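Local coordinates for p-47 protein (Clostridium botulinum E1 str. 'BoNT E Beluga', PDB 5WIX), which is of unknown function but has a tulip-domain topology similar to that of bactericidal/permeability-increasing protein, which binds lipid, at residues A[263-268]-A[275-280]; A[300-305]-A[314-319]; A[65-70]-A[78-83]; A[104-109]-A[139-144]. All blocks are in the same frame, centred on the assembly; numbering follows the deposited sequence.

Interaction 1 of 4, residues A[263-268]-A[275-280]; sequences NNFNVI and GIIKNK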
loop_
_atom_site.group_PDB
_atom_site.type_symbol
_atom_site.label_atom_id
_atom_site.label_comp_id
_atom_site.label_asym_id
_atom_site.label_seq_id
_atom_site.Cartn_x
_atom_site.Cartn_y
_atom_site.Cartn_z
ATOM N N ASN A 263 -16.212 -1.868 -19.065
ATOM C CA ASN A 263 -17.622 -1.626 -18.837
ATOM C C ASN A 263 -18.350 -2.960 -19.021
ATOM O O ASN A 263 -19.416 -3.191 -18.442
ATOM C CB ASN A 263 -18.166 -0.558 -19.790
ATOM C CG ASN A 263 -19.510 -0.016 -19.337
ATOM O OD1 ASN A 263 -19.749 0.125 -18.132
ATOM N ND2 ASN A 263 -20.402 0.274 -20.293
ATOM N N ASN A 264 -17.737 -3.840 -19.821
ATOM C CA ASN A 264 -18.169 -5.225 -19.969
ATOM C C ASN A 264 -17.857 -6.124 -18.777
ATOM O O ASN A 264 -18.366 -7.248 -18.709
ATOM C CB ASN A 264 -17.533 -5.829 -21.215
ATOM C CG ASN A 264 -18.093 -5.236 -22.485
ATOM O OD1 ASN A 264 -17.360 -4.779 -23.358
ATOM N ND2 ASN A 264 -19.407 -5.208 -22.576
ATOM N N PHE A 265 -17.040 -5.628 -17.837
ATOM C CA PHE A 265 -16.579 -6.413 -16.678
ATOM C C PHE A 265 -17.011 -5.908 -15.311
ATOM O O PHE A 265 -17.075 -4.699 -15.060
ATOM C CB PHE A 265 -15.058 -6.488 -16.668
ATOM C CG PHE A 265 -14.494 -7.367 -17.726
ATOM C CD1 PHE A 265 -14.391 -8.727 -17.517
ATOM C CD2 PHE A 265 -14.091 -6.836 -18.940
ATOM C CE1 PHE A 265 -13.874 -9.540 -18.487
ATOM C CE2 PHE A 265 -13.582 -7.642 -19.924
ATOM C CZ PHE A 265 -13.474 -9.001 -19.695
ATOM N N ASN A 266 -17.265 -6.860 -14.417
ATOM C CA ASN A 266 -17.488 -6.587 -13.001
ATOM C C ASN A 266 -16.361 -7.147 -12.140
ATOM O O ASN A 266 -15.726 -8.141 -12.500
ATOM C CB ASN A 266 -18.819 -7.183 -12.542
ATOM C CG ASN A 266 -19.944 -6.174 -12.566
ATOM O OD1 ASN A 266 -19.700 -4.964 -12.623
ATOM N ND2 ASN A 266 -21.185 -6.660 -12.511
ATOM N N VAL A 267 -16.097 -6.517 -11.002
ATOM C CA VAL A 267 -15.301 -7.208 -10.000
ATOM C C VAL A 267 -16.194 -7.447 -8.789
ATOM O O VAL A 267 -16.754 -6.513 -8.209
ATOM C CB VAL A 267 -14.001 -6.448 -9.618
ATOM C CG1 VAL A 267 -14.241 -4.951 -9.486
ATOM C CG2 VAL A 267 -13.408 -7.041 -8.358
ATOM N N ILE A 268 -16.343 -8.725 -8.451
ATOM C CA ILE A 268 -17.289 -9.191 -7.441
ATOM C C ILE A 268 -16.613 -9.419 -6.080
ATOM O O ILE A 268 -15.519 -9.987 -6.001
ATOM C CB ILE A 268 -17.963 -10.494 -7.917
ATOM C CG1 ILE A 268 -18.716 -10.240 -9.215
ATOM C CG2 ILE A 268 -18.933 -11.010 -6.889
ATOM C CD1 ILE A 268 -19.917 -9.332 -9.032
ATOM N N GLY A 275 -11.366 -10.307 -3.996
ATOM C CA GLY A 275 -12.214 -10.052 -5.150
ATOM C C GLY A 275 -11.979 -10.873 -6.412
ATOM O O GLY A 275 -10.834 -11.174 -6.774
ATOM N N ILE A 276 -13.076 -11.215 -7.095
ATOM C CA ILE A 276 -13.038 -11.967 -8.356
ATOM C C ILE A 276 -13.486 -11.144 -9.581
ATOM O O ILE A 276 -14.426 -10.349 -9.504
ATOM C CB ILE A 276 -13.919 -13.231 -8.258
ATOM C CG1 ILE A 276 -13.281 -14.233 -7.307
ATOM C CG2 ILE A 276 -14.111 -13.886 -9.620
ATOM C CD1 ILE A 276 -13.922 -15.604 -7.358
ATOM N N ILE A 277 -12.810 -11.338 -10.707
ATOM C CA ILE A 277 -13.232 -10.720 -11.956
ATOM C C ILE A 277 -14.254 -11.574 -12.709
ATOM O O ILE A 277 -13.921 -12.649 -13.222
ATOM C CB ILE A 277 -12.045 -10.477 -12.882
ATOM C CG1 ILE A 277 -11.059 -9.498 -12.238
ATOM C CG2 ILE A 277 -12.536 -9.950 -14.222
ATOM C CD1 ILE A 277 -9.811 -9.167 -13.090
ATOM N N LYS A 278 -15.493 -11.109 -12.778
ATOM C CA LYS A 278 -16.454 -11.746 -13.663
ATOM C C LYS A 278 -16.878 -10.807 -14.799
ATOM O O LYS A 278 -16.744 -9.587 -14.698
ATOM C CB LYS A 278 -17.665 -12.223 -12.873
ATOM C CG LYS A 278 -17.383 -13.427 -11.991
ATOM C CD LYS A 278 -18.681 -14.180 -11.719
ATOM C CE LYS A 278 -18.460 -15.433 -10.891
ATOM N NZ LYS A 278 -18.083 -15.109 -9.485
ATOM N N ASN A 279 -17.361 -11.376 -15.896
ATOM C CA ASN A 279 -17.930 -10.564 -16.971
ATOM C C ASN A 279 -19.336 -10.051 -16.621
ATOM O O ASN A 279 -20.134 -10.753 -15.977
ATOM C CB ASN A 279 -17.970 -11.360 -18.267
ATOM C CG ASN A 279 -18.854 -12.583 -18.169
ATOM O OD1 ASN A 279 -18.934 -13.236 -17.126
ATOM N ND2 ASN A 279 -19.529 -12.900 -19.263
ATOM N N LYS A 280 -19.631 -8.819 -17.032
ATOM C CA LYS A 280 -20.909 -8.181 -16.698
ATOM C C LYS A 280 -21.966 -8.669 -17.660
ATOM O O LYS A 280 -23.156 -8.692 -17.349
ATOM C CB LYS A 280 -20.798 -6.648 -16.759
ATOM C CG LYS A 280 -22.058 -5.882 -16.308
ATOM C CD LYS A 280 -21.956 -4.364 -16.583
ATOM C CE LYS A 280 -20.963 -3.648 -15.656
ATOM N NZ LYS A 280 -20.855 -2.183 -15.948
#

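Interaction 2 of 4, residues A[300-305]-A[314-319]; sequences NDFSME and TRLSGI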
loop_
_atom_site.group_PDB
_atom_site.type_symbol
_atom_site.label_atom_id
_atom_site.label_comp_id
_atom_site.label_asym_id
_atom_site.label_seq_id
_atom_site.Cartn_x
_atom_site.Cartn_y
_atom_site.Cartn_z
ATOM N N ASN A 300 -19.423 -16.095 -23.112
ATOM C CA ASN A 300 -20.690 -15.829 -22.438
ATOM C C ASN A 300 -20.631 -15.660 -20.926
ATOM O O ASN A 300 -21.417 -14.887 -20.367
ATOM C CB ASN A 300 -21.674 -16.937 -22.769
ATOM C CG ASN A 300 -22.347 -16.710 -24.084
ATOM O OD1 ASN A 300 -22.743 -15.584 -24.396
ATOM N ND2 ASN A 300 -22.463 -17.766 -24.881
ATOM N N ASP A 301 -19.744 -16.411 -20.268
ATOM C CA ASP A 301 -19.380 -16.145 -18.870
ATOM C C ASP A 301 -17.860 -16.258 -18.683
ATOM O O ASP A 301 -17.196 -17.130 -19.257
ATOM C CB ASP A 301 -20.129 -17.068 -17.902
ATOM C CG ASP A 301 -20.019 -18.531 -18.268
ATOM O OD1 ASP A 301 -18.954 -18.967 -18.752
ATOM O OD2 ASP A 301 -21.014 -19.255 -18.055
ATOM N N PHE A 302 -17.315 -15.347 -17.886
ATOM C CA PHE A 302 -15.873 -15.196 -17.776
ATOM C C PHE A 302 -15.509 -14.994 -16.332
ATOM O O PHE A 302 -16.188 -14.260 -15.617
ATOM C CB PHE A 302 -15.408 -14.018 -18.609
ATOM C CG PHE A 302 -13.938 -13.725 -18.517
ATOM C CD1 PHE A 302 -13.076 -14.141 -19.527
ATOM C CD2 PHE A 302 -13.429 -12.983 -17.472
ATOM C CE1 PHE A 302 -11.731 -13.846 -19.478
ATOM C CE2 PHE A 302 -12.089 -12.688 -17.413
ATOM C CZ PHE A 302 -11.236 -13.115 -18.420
ATOM N N SER A 303 -14.428 -15.635 -15.909
ATOM C CA SER A 303 -13.998 -15.534 -14.525
ATOM C C SER A 303 -12.475 -15.569 -14.409
ATOM O O SER A 303 -11.805 -16.403 -15.019
ATOM C CB SER A 303 -14.615 -16.650 -13.696
ATOM O OG SER A 303 -13.586 -17.383 -13.056
ATOM N N MET A 304 -11.938 -14.634 -13.635
ATOM C CA MET A 304 -10.519 -14.606 -13.310
ATOM C C MET A 304 -10.373 -14.347 -11.812
ATOM O O MET A 304 -10.646 -13.241 -11.351
ATOM C CB MET A 304 -9.802 -13.528 -14.122
ATOM C CG MET A 304 -8.286 -13.690 -14.216
ATOM S SD MET A 304 -7.457 -12.388 -15.184
ATOM C CE MET A 304 -6.191 -13.310 -16.063
ATOM N N GLU A 305 -9.987 -15.369 -11.047
ATOM C CA GLU A 305 -9.731 -15.216 -9.601
ATOM C C GLU A 305 -8.248 -15.437 -9.280
ATOM O O GLU A 305 -7.548 -16.154 -10.000
ATOM C CB GLU A 305 -10.609 -16.180 -8.770
ATOM C CG GLU A 305 -10.087 -17.614 -8.631
ATOM C CD GLU A 305 -11.052 -18.539 -7.875
ATOM O OE1 GLU A 305 -12.257 -18.540 -8.204
ATOM O OE2 GLU A 305 -10.604 -19.267 -6.956
ATOM N N THR A 314 -7.907 -18.458 -14.989
ATOM C CA THR A 314 -8.972 -17.943 -15.833
ATOM C C THR A 314 -9.892 -19.063 -16.304
ATOM O O THR A 314 -9.438 -20.155 -16.667
ATOM C CB THR A 314 -8.403 -17.207 -17.009
ATOM O OG1 THR A 314 -7.330 -16.352 -16.545
ATOM C CG2 THR A 314 -9.491 -16.388 -17.656
ATOM N N ARG A 315 -11.193 -18.793 -16.264
ATOM C CA ARG A 315 -12.211 -19.804 -16.531
ATOM C C ARG A 315 -13.353 -19.180 -17.318
ATOM O O ARG A 315 -14.266 -18.601 -16.735
ATOM C CB ARG A 315 -12.724 -20.391 -15.221
ATOM C CG ARG A 315 -12.953 -21.883 -15.247
ATOM C CD ARG A 315 -13.579 -22.368 -13.937
ATOM N NE ARG A 315 -12.770 -22.010 -12.771
ATOM C CZ ARG A 315 -13.270 -21.718 -11.570
ATOM N NH1 ARG A 315 -14.585 -21.730 -11.375
ATOM N NH2 ARG A 315 -12.458 -21.408 -10.565
ATOM N N LEU A 316 -13.286 -19.293 -18.642
ATOM C CA LEU A 316 -14.312 -18.737 -19.533
ATOM C C LEU A 316 -15.030 -19.787 -20.369
ATOM O O LEU A 316 -14.527 -20.887 -20.598
ATOM C CB LEU A 316 -13.701 -17.701 -20.477
ATOM C CG LEU A 316 -12.467 -18.120 -21.290
ATOM C CD1 LEU A 316 -12.832 -18.936 -22.537
ATOM C CD2 LEU A 316 -11.620 -16.894 -21.659
ATOM N N SER A 317 -16.203 -19.419 -20.865
ATOM C CA SER A 317 -16.897 -20.257 -21.832
ATOM C C SER A 317 -17.818 -19.442 -22.734
ATOM O O SER A 317 -18.355 -18.409 -22.339
ATOM C CB SER A 317 -17.693 -21.340 -21.124
ATOM O OG SER A 317 -18.939 -20.823 -20.698
ATOM N N GLY A 318 -17.994 -19.929 -23.955
ATOM C CA GLY A 318 -18.792 -19.247 -24.956
ATOM C C GLY A 318 -18.788 -20.028 -26.254
ATOM O O GLY A 318 -18.385 -21.192 -26.282
ATOM N N ILE A 319 -19.225 -19.388 -27.331
ATOM C CA ILE A 319 -19.382 -20.068 -28.609
ATOM C C ILE A 319 -18.869 -19.237 -29.772
ATOM O O ILE A 319 -18.554 -18.057 -29.614
ATOM C CB ILE A 319 -20.847 -20.410 -28.872
ATOM C CG1 ILE A 319 -21.741 -19.257 -28.407
ATOM C CG2 ILE A 319 -21.232 -21.702 -28.155
ATOM C CD1 ILE A 319 -22.074 -18.272 -29.483
#

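Interaction 3 of 4, residues A[65-70]-A[78-83]; sequences DNWEII and LRIKIF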
loop_
_atom_site.group_PDB
_atom_site.type_symbol
_atom_site.label_atom_id
_atom_site.label_comp_id
_atom_site.label_asym_id
_atom_site.label_seq_id
_atom_site.Cartn_x
_atom_site.Cartn_y
_atom_site.Cartn_z
ATOM N N ASP A 65 20.644 17.406 21.590
ATOM C CA ASP A 65 21.649 16.775 20.740
ATOM C C ASP A 65 21.002 15.977 19.591
ATOM O O ASP A 65 21.306 16.190 18.416
ATOM C CB ASP A 65 22.540 15.861 21.595
ATOM C CG ASP A 65 23.700 15.267 20.817
ATOM O OD1 ASP A 65 24.459 16.040 20.196
ATOM O OD2 ASP A 65 23.855 14.024 20.830
ATOM N N ASN A 66 20.097 15.066 19.944
ATOM C CA ASN A 66 19.446 14.192 18.975
ATOM C C ASN A 66 18.168 13.578 19.549
ATOM O O ASN A 66 18.052 13.415 20.770
ATOM C CB ASN A 66 20.403 13.079 18.543
ATOM C CG ASN A 66 19.897 12.309 17.339
ATOM O OD1 ASN A 66 19.279 12.880 16.438
ATOM N ND2 ASN A 66 20.151 11.004 17.322
ATOM N N TRP A 67 17.201 13.264 18.682
ATOM C CA TRP A 67 16.075 12.403 19.070
ATOM C C TRP A 67 16.117 11.141 18.213
ATOM O O TRP A 67 16.521 11.174 17.044
ATOM C CB TRP A 67 14.713 13.090 18.915
ATOM C CG TRP A 67 14.528 14.351 19.698
ATOM C CD1 TRP A 67 15.483 15.041 20.374
ATOM C CD2 TRP A 67 13.309 15.079 19.874
ATOM N NE1 TRP A 67 14.941 16.153 20.964
ATOM C CE2 TRP A 67 13.599 16.203 20.670
ATOM C CE3 TRP A 67 11.998 14.899 19.441
ATOM C CZ2 TRP A 67 12.639 17.131 21.042
ATOM C CZ3 TRP A 67 11.040 15.824 19.804
ATOM C CH2 TRP A 67 11.367 16.924 20.596
ATOM N N GLU A 68 15.688 10.029 18.795
ATOM C CA GLU A 68 15.855 8.735 18.153
ATOM C C GLU A 68 14.671 7.845 18.477
ATOM O O GLU A 68 14.475 7.437 19.626
ATOM C CB GLU A 68 17.168 8.084 18.601
ATOM C CG GLU A 68 17.459 6.718 18.014
ATOM C CD GLU A 68 18.726 6.117 18.599
ATOM O OE1 GLU A 68 19.724 6.859 18.745
ATOM O OE2 GLU A 68 18.715 4.913 18.932
ATOM N N ILE A 69 13.873 7.571 17.455
ATOM C CA ILE A 69 12.687 6.742 17.602
ATOM C C ILE A 69 13.119 5.300 17.869
ATOM O O ILE A 69 14.101 4.824 17.277
ATOM C CB ILE A 69 11.815 6.838 16.339
ATOM C CG1 ILE A 69 11.716 8.303 15.916
ATOM C CG2 ILE A 69 10.436 6.232 16.573
ATOM C CD1 ILE A 69 11.163 8.502 14.534
ATOM N N ILE A 70 12.422 4.621 18.781
ATOM C CA ILE A 70 12.773 3.242 19.129
ATOM C C ILE A 70 11.524 2.384 19.265
ATOM O O ILE A 70 10.394 2.883 19.189
ATOM C CB ILE A 70 13.613 3.133 20.471
ATOM C CG1 ILE A 70 12.743 3.365 21.715
ATOM C CG2 ILE A 70 14.827 4.065 20.459
ATOM C CD1 ILE A 70 13.416 2.971 23.043
ATOM N N LEU A 78 4.568 6.936 19.381
ATOM C CA LEU A 78 5.999 6.690 19.218
ATOM C C LEU A 78 6.707 6.620 20.557
ATOM O O LEU A 78 6.329 7.325 21.477
ATOM C CB LEU A 78 6.649 7.805 18.419
ATOM C CG LEU A 78 6.434 7.855 16.930
ATOM C CD1 LEU A 78 7.491 8.755 16.337
ATOM C CD2 LEU A 78 6.541 6.456 16.387
ATOM N N ARG A 79 7.751 5.808 20.664
ATOM C CA ARG A 79 8.614 5.901 21.830
ATOM C C ARG A 79 9.970 6.389 21.375
ATOM O O ARG A 79 10.542 5.823 20.439
ATOM C CB ARG A 79 8.750 4.566 22.560
ATOM C CG ARG A 79 9.886 4.564 23.584
ATOM C CD ARG A 79 10.051 3.222 24.252
ATOM N NE ARG A 79 8.795 2.753 24.830
ATOM C CZ ARG A 79 8.707 1.706 25.649
ATOM N NH1 ARG A 79 9.811 1.028 25.973
ATOM N NH2 ARG A 79 7.523 1.345 26.150
ATOM N N ILE A 80 10.482 7.441 22.011
ATOM C CA ILE A 80 11.713 8.043 21.519
ATOM C C ILE A 80 12.729 8.362 22.605
ATOM O O ILE A 80 12.387 8.773 23.707
ATOM C CB ILE A 80 11.436 9.340 20.718
ATOM C CG1 ILE A 80 10.772 10.397 21.593
ATOM C CG2 ILE A 80 10.563 9.059 19.488
ATOM C CD1 ILE A 80 10.569 11.699 20.866
ATOM N N LYS A 81 13.989 8.151 22.251
ATOM C CA LYS A 81 15.138 8.416 23.095
ATOM C C LYS A 81 15.541 9.888 22.944
ATOM O O LYS A 81 15.759 10.365 21.837
ATOM C CB LYS A 81 16.284 7.472 22.695
ATOM C CG LYS A 81 17.369 7.244 23.723
ATOM C CD LYS A 81 18.388 6.198 23.233
ATOM C CE LYS A 81 17.802 4.780 23.182
ATOM N NZ LYS A 81 18.875 3.741 23.343
ATOM N N ILE A 82 15.631 10.612 24.054
ATOM C CA ILE A 82 15.991 12.027 24.015
ATOM C C ILE A 82 17.433 12.249 24.504
ATOM O O ILE A 82 17.763 11.946 25.648
ATOM C CB ILE A 82 15.021 12.871 24.871
ATOM C CG1 ILE A 82 13.576 12.525 24.530
ATOM C CG2 ILE A 82 15.238 14.341 24.635
ATOM C CD1 ILE A 82 13.267 12.696 23.086
ATOM N N PHE A 83 18.295 12.761 23.632
ATOM C CA PHE A 83 19.671 13.050 24.018
ATOM C C PHE A 83 19.832 14.546 24.296
ATOM O O PHE A 83 19.758 15.365 23.375
ATOM C CB PHE A 83 20.671 12.635 22.928
ATOM C CG PHE A 83 20.685 11.155 22.607
ATOM C CD1 PHE A 83 21.818 10.393 22.863
ATOM C CD2 PHE A 83 19.595 10.539 22.005
ATOM C CE1 PHE A 83 21.853 9.041 22.549
ATOM C CE2 PHE A 83 19.622 9.187 21.694
ATOM C CZ PHE A 83 20.752 8.439 21.962
#

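Interaction 4 of 4, residues A[104-109]-A[139-144]; sequences ILEIKL and VSDLSG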
loop_
_atom_site.group_PDB
_atom_site.type_symbol
_atom_site.label_atom_id
_atom_site.label_comp_id
_atom_site.label_asym_id
_atom_site.label_seq_id
_atom_site.Cartn_x
_atom_site.Cartn_y
_atom_site.Cartn_z
ATOM N N ILE A 104 13.551 8.814 28.209
ATOM C CA ILE A 104 12.819 8.078 27.198
ATOM C C ILE A 104 11.328 8.336 27.327
ATOM O O ILE A 104 10.702 8.051 28.361
ATOM C CB ILE A 104 13.108 6.580 27.291
ATOM C CG1 ILE A 104 14.592 6.322 27.000
ATOM C CG2 ILE A 104 12.204 5.811 26.348
ATOM C CD1 ILE A 104 14.927 4.874 26.727
ATOM N N LEU A 105 10.782 8.892 26.256
ATOM C CA LEU A 105 9.392 9.318 26.202
ATOM C C LEU A 105 8.580 8.458 25.257
ATOM O O LEU A 105 9.127 7.789 24.383
ATOM C CB LEU A 105 9.309 10.775 25.748
ATOM C CG LEU A 105 10.320 11.679 26.439
ATOM C CD1 LEU A 105 10.395 13.053 25.787
ATOM C CD2 LEU A 105 9.893 11.788 27.881
ATOM N N GLU A 106 7.270 8.478 25.448
ATOM C CA GLU A 106 6.325 8.014 24.442
ATOM C C GLU A 106 5.487 9.214 24.059
ATOM O O GLU A 106 4.999 9.926 24.943
ATOM C CB GLU A 106 5.434 6.885 24.963
ATOM C CG GLU A 106 6.044 5.503 24.865
ATOM C CD GLU A 106 5.045 4.432 25.261
ATOM O OE1 GLU A 106 5.164 3.287 24.767
ATOM O OE2 GLU A 106 4.132 4.740 26.061
ATOM N N ILE A 107 5.337 9.461 22.759
ATOM C CA ILE A 107 4.565 10.612 22.287
ATOM C C ILE A 107 3.534 10.266 21.203
ATOM O O ILE A 107 3.670 9.265 20.494
ATOM C CB ILE A 107 5.484 11.711 21.726
ATOM C CG1 ILE A 107 6.780 11.798 22.517
ATOM C CG2 ILE A 107 4.790 13.050 21.771
ATOM C CD1 ILE A 107 7.559 13.056 22.229
ATOM N N LYS A 108 2.510 11.115 21.089
ATOM C CA LYS A 108 1.439 10.940 20.119
ATOM C C LYS A 108 1.691 11.686 18.801
ATOM O O LYS A 108 2.131 12.847 18.773
ATOM C CB LYS A 108 0.099 11.395 20.711
ATOM C CG LYS A 108 -1.051 11.377 19.702
ATOM C CD LYS A 108 -2.353 11.910 20.279
ATOM C CE LYS A 108 -3.079 10.836 21.060
ATOM N NZ LYS A 108 -4.519 11.162 21.215
ATOM N N LEU A 109 1.411 10.992 17.706
ATOM C CA LEU A 109 1.339 11.635 16.414
ATOM C C LEU A 109 -0.113 11.724 15.961
ATOM O O LEU A 109 -0.934 10.843 16.246
ATOM C CB LEU A 109 2.156 10.873 15.389
ATOM C CG LEU A 109 3.607 10.672 15.781
ATOM C CD1 LEU A 109 4.348 10.039 14.625
ATOM C CD2 LEU A 109 4.212 12.005 16.150
ATOM N N VAL A 139 3.983 10.471 27.780
ATOM C CA VAL A 139 4.269 9.632 28.933
ATOM C C VAL A 139 5.804 9.596 29.108
ATOM O O VAL A 139 6.550 9.720 28.139
ATOM C CB VAL A 139 3.611 8.201 28.769
ATOM C CG1 VAL A 139 4.318 7.146 29.597
ATOM C CG2 VAL A 139 2.126 8.231 29.142
ATOM N N SER A 140 6.272 9.500 30.347
ATOM C CA SER A 140 7.694 9.359 30.608
ATOM C C SER A 140 7.976 7.903 30.977
ATOM O O SER A 140 7.347 7.346 31.898
ATOM C CB SER A 140 8.128 10.312 31.727
ATOM O OG SER A 140 9.506 10.606 31.645
ATOM N N ASP A 141 8.894 7.269 30.249
ATOM C CA ASP A 141 9.139 5.850 30.478
ATOM C C ASP A 141 10.323 5.683 31.369
ATOM O O ASP A 141 10.231 5.035 32.404
ATOM C CB ASP A 141 9.362 5.097 29.176
ATOM C CG ASP A 141 8.156 5.142 28.279
ATOM O OD1 ASP A 141 7.068 5.509 28.763
ATOM O OD2 ASP A 141 8.286 4.818 27.084
ATOM N N LEU A 142 11.439 6.263 30.946
ATOM C CA LEU A 142 12.635 6.349 31.773
ATOM C C LEU A 142 12.990 7.791 31.920
ATOM O O LEU A 142 12.718 8.583 31.020
ATOM C CB LEU A 142 13.791 5.609 31.150
ATOM C CG LEU A 142 13.989 4.235 31.740
ATOM C CD1 LEU A 142 14.901 3.488 30.816
ATOM C CD2 LEU A 142 14.583 4.380 33.123
ATOM N N SER A 143 13.622 8.146 33.026
ATOM C CA SER A 143 13.791 9.553 33.326
ATOM C C SER A 143 15.113 10.083 32.817
ATOM O O SER A 143 15.203 11.247 32.434
ATOM C CB SER A 143 13.655 9.766 34.819
ATOM O OG SER A 143 13.873 11.142 35.076
ATOM N N GLY A 144 16.127 9.224 32.788
ATOM C CA GLY A 144 17.454 9.635 32.373
ATOM C C GLY A 144 18.484 8.567 32.638
ATOM O O GLY A 144 18.297 7.700 33.484
#

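Interaction 1 of 4, residues A[263-268]-A[275-280]
The ammonium of Lys-280 is held by both oxygens of Asn-263: NZ donates to the backbone O at 3.1 Å and, weakly, to the side-chain OD1 at 3.4 Å. CG of Lys-280 stands anti to its own backbone N (chi1 -175°), and the bend at chi3 brings CE near Asn-263 O, with Asn-266 OD1 3.5 Å from the same carbon. Lys-280 thus closes the open end of the hairpin twice, because its backbone N also donates to Asn-264 O at 2.6 Å. Further in, the strands pair antiparallel through reciprocal backbone bonds, Asn-266 with Lys-278 and Ile-268 with Ile-276. Asn-266, Ile-268, Ile-276 and Lys-278 lie on one face of the sheet; Val-267 and Ile-277 point to the other. There the ring atom CD1 of Phe-265 meets the CG2 branch of Ile-277 at 4.0 Å, while Lys-278 O sits at the ring edge, near its plane. This face rests on helix 240-252, where Phe-265 packs on Leu-249 and Ile-277 on Leu-248 and Leu-249. Phe-265 also meets Phe-302 edge-to-face, and strand 275-279 continues the sheet into strand 293-307.

Interaction 2 of 4, residues A[300-305]-A[314-319]
The ring atoms CD1 and CZ of Phe-302 meet two side chains of the other strand, both obliquely. CD1 lies 3.7 Å from Leu-316 CB, and CZ is 3.8 Å from Thr-314 CG2. CG of Phe-302 stands anti to the backbone N (chi1 177°), which directs the ring toward strand 314-319. Beside it Met-304 follows the same face, its methyl CE coming to 3.3 Å from Thr-314 OG1; that hydroxyl also makes a weak hydrogen bond to Cys-336 O on the next strand.

Strands 302-305 and 314-319 run almost exactly antiparallel, 178° between their directions, as neighbours in the curved sheet of a tulip domain. A classic beta bulge lies at Asn-300 and Asp-301, where both backbone N atoms donate to Ser-317 O, that of Asn-300 on a lone pair. Strand 293-307 turns a corner at Asp-301.

On the opposite face, Ser-317 OG donates to Asp-301 OD1 at 2.7 Å, meeting the syn side of the carboxylate but 32° out of its plane. Farther along this face OG of Ser-303 lies 3.8 Å from Arg-315 CB. Glu-305 and Arg-315 form a long salt bridge, OE1 to NH2 at 3.7 Å, with carboxylate and guanidinium turned 57° apart rather than lying flat against each other. Toward the interior, Met-304 touches Leu-248 and Leu-252 of helix 240-252, and Leu-316 packs on Met-334.

Interaction 3 of 4, residues A[65-70]-A[78-83]
Strands 66-70 and 78-83 run antiparallel with a marked twist, 147° between their directions, and a classic beta bulge starts the pairing: Asp-65 N donates to Phe-83 O at 2.9 Å while Asn-66 N reaches the same oxygen only weakly. On the face of Trp-67, Ile-69, Ile-80 and Ile-82, the indole and Ile-82 lie side by side, pointing the same way. Ile-82 CD1 makes a CH-pi contact over the five-membered ring, 4.0 Å from its centroid and 12° off the normal. Ile-80 CD1 lies on the same side of the indole, obliquely beyond its six-membered ring, 3.8 Å from Trp-67 CE3. Next to it Ile-69 CG1 meets Ile-80 CG2 at 3.8 Å. On the other face Glu-68 OE1 comes obliquely to 3.7 Å from Phe-83 CZ, and Ile-70 CD1 packs against Arg-79 CD at 3.6 Å; the Arg-79 guanidinium forms a salt bridge with Asp-141. Helix 31-42 runs beside strand 66-70: Val-34 and Ile-42 meet Ile-69 and Trp-67, Asn-35 and Lys-39 meet Glu-68 and Asn-66, and Asn-35 OD1 takes the N-H of Ile-69. A twisted antiparallel hairpin with a helix packed beside it is consistent with the tulip-domain fold.

Interaction 4 of 4, residues A[104-109]-A[139-144]
The carboxylates of Glu-106 and Asp-141 come close without stacking, their planes 72° apart and the two side chains crossing at about a right angle. Asp-141 OD2 abuts the aliphatic stem of Glu-106, 3.2 Å from CG, whereas the like-charged oxygens Glu-106 OE2 and Asp-141 OD1 keep 4.1 Å apart. With CG of Asp-141 anti to its own carbonyl carbon (chi1 -62°), the carboxylate lies beside that stem. Arg-79 serves both acids: its NE forms a salt bridge with Asp-141 OD2, and its NH2 a long, weak ion pair with Glu-106 OE1. This probably offsets the repulsion between the two carboxylates.

The backbone carries the rest. Ile-104 O accepts from Asp-141 N at 2.7 Å, nearly along the C=O axis, and from Leu-142 N at 3.2 Å, in the carbonyl plane and on a lone pair. Two residues facing one make a classic beta bulge, and the chain turns a corner at Asp-141, just past strand 138-140. Beyond the bulge Ile-104 N donates to Leu-142 O at 2.9 Å, and CB of Ile-104 meets CB of Leu-142 at 4.0 Å. Before it, Glu-106 and Val-139 exchange backbone bonds in both directions.

Leu-105 points to the other face, its CD2 4.0 Å from Ser-140 OG, and packs on Ile-159 of helix 153-159, which Ser-140 also touches through Lys-156. Strand 104-113 is flanked here by strand 138-140 and by strand 78-85, where Leu-105 meets Ile-82.

How the interactions relate
The four contacts fall into two pairs on opposite sides of the chain's centre. Interactions 1 and 2, centred about 11 Å apart, share one sheet, strands 275-279 and 293-307 being neighbours; Ile-277 O to Met-304 N and Asn-279 OD1 to Phe-302 N, both 2.8 Å, are probable hydrogen bonds between them. Interactions 3 and 4, with centres about 9 Å apart, share another, probably joined by hydrogen bonds from Leu-78 O to Ile-107 N at 2.7 Å and from Ile-80 N to Leu-105 O at 2.8 Å. Between the pairs, centres lie about 49 to 58 Å apart and nothing touches, consistent with an elongated tulip-domain protein.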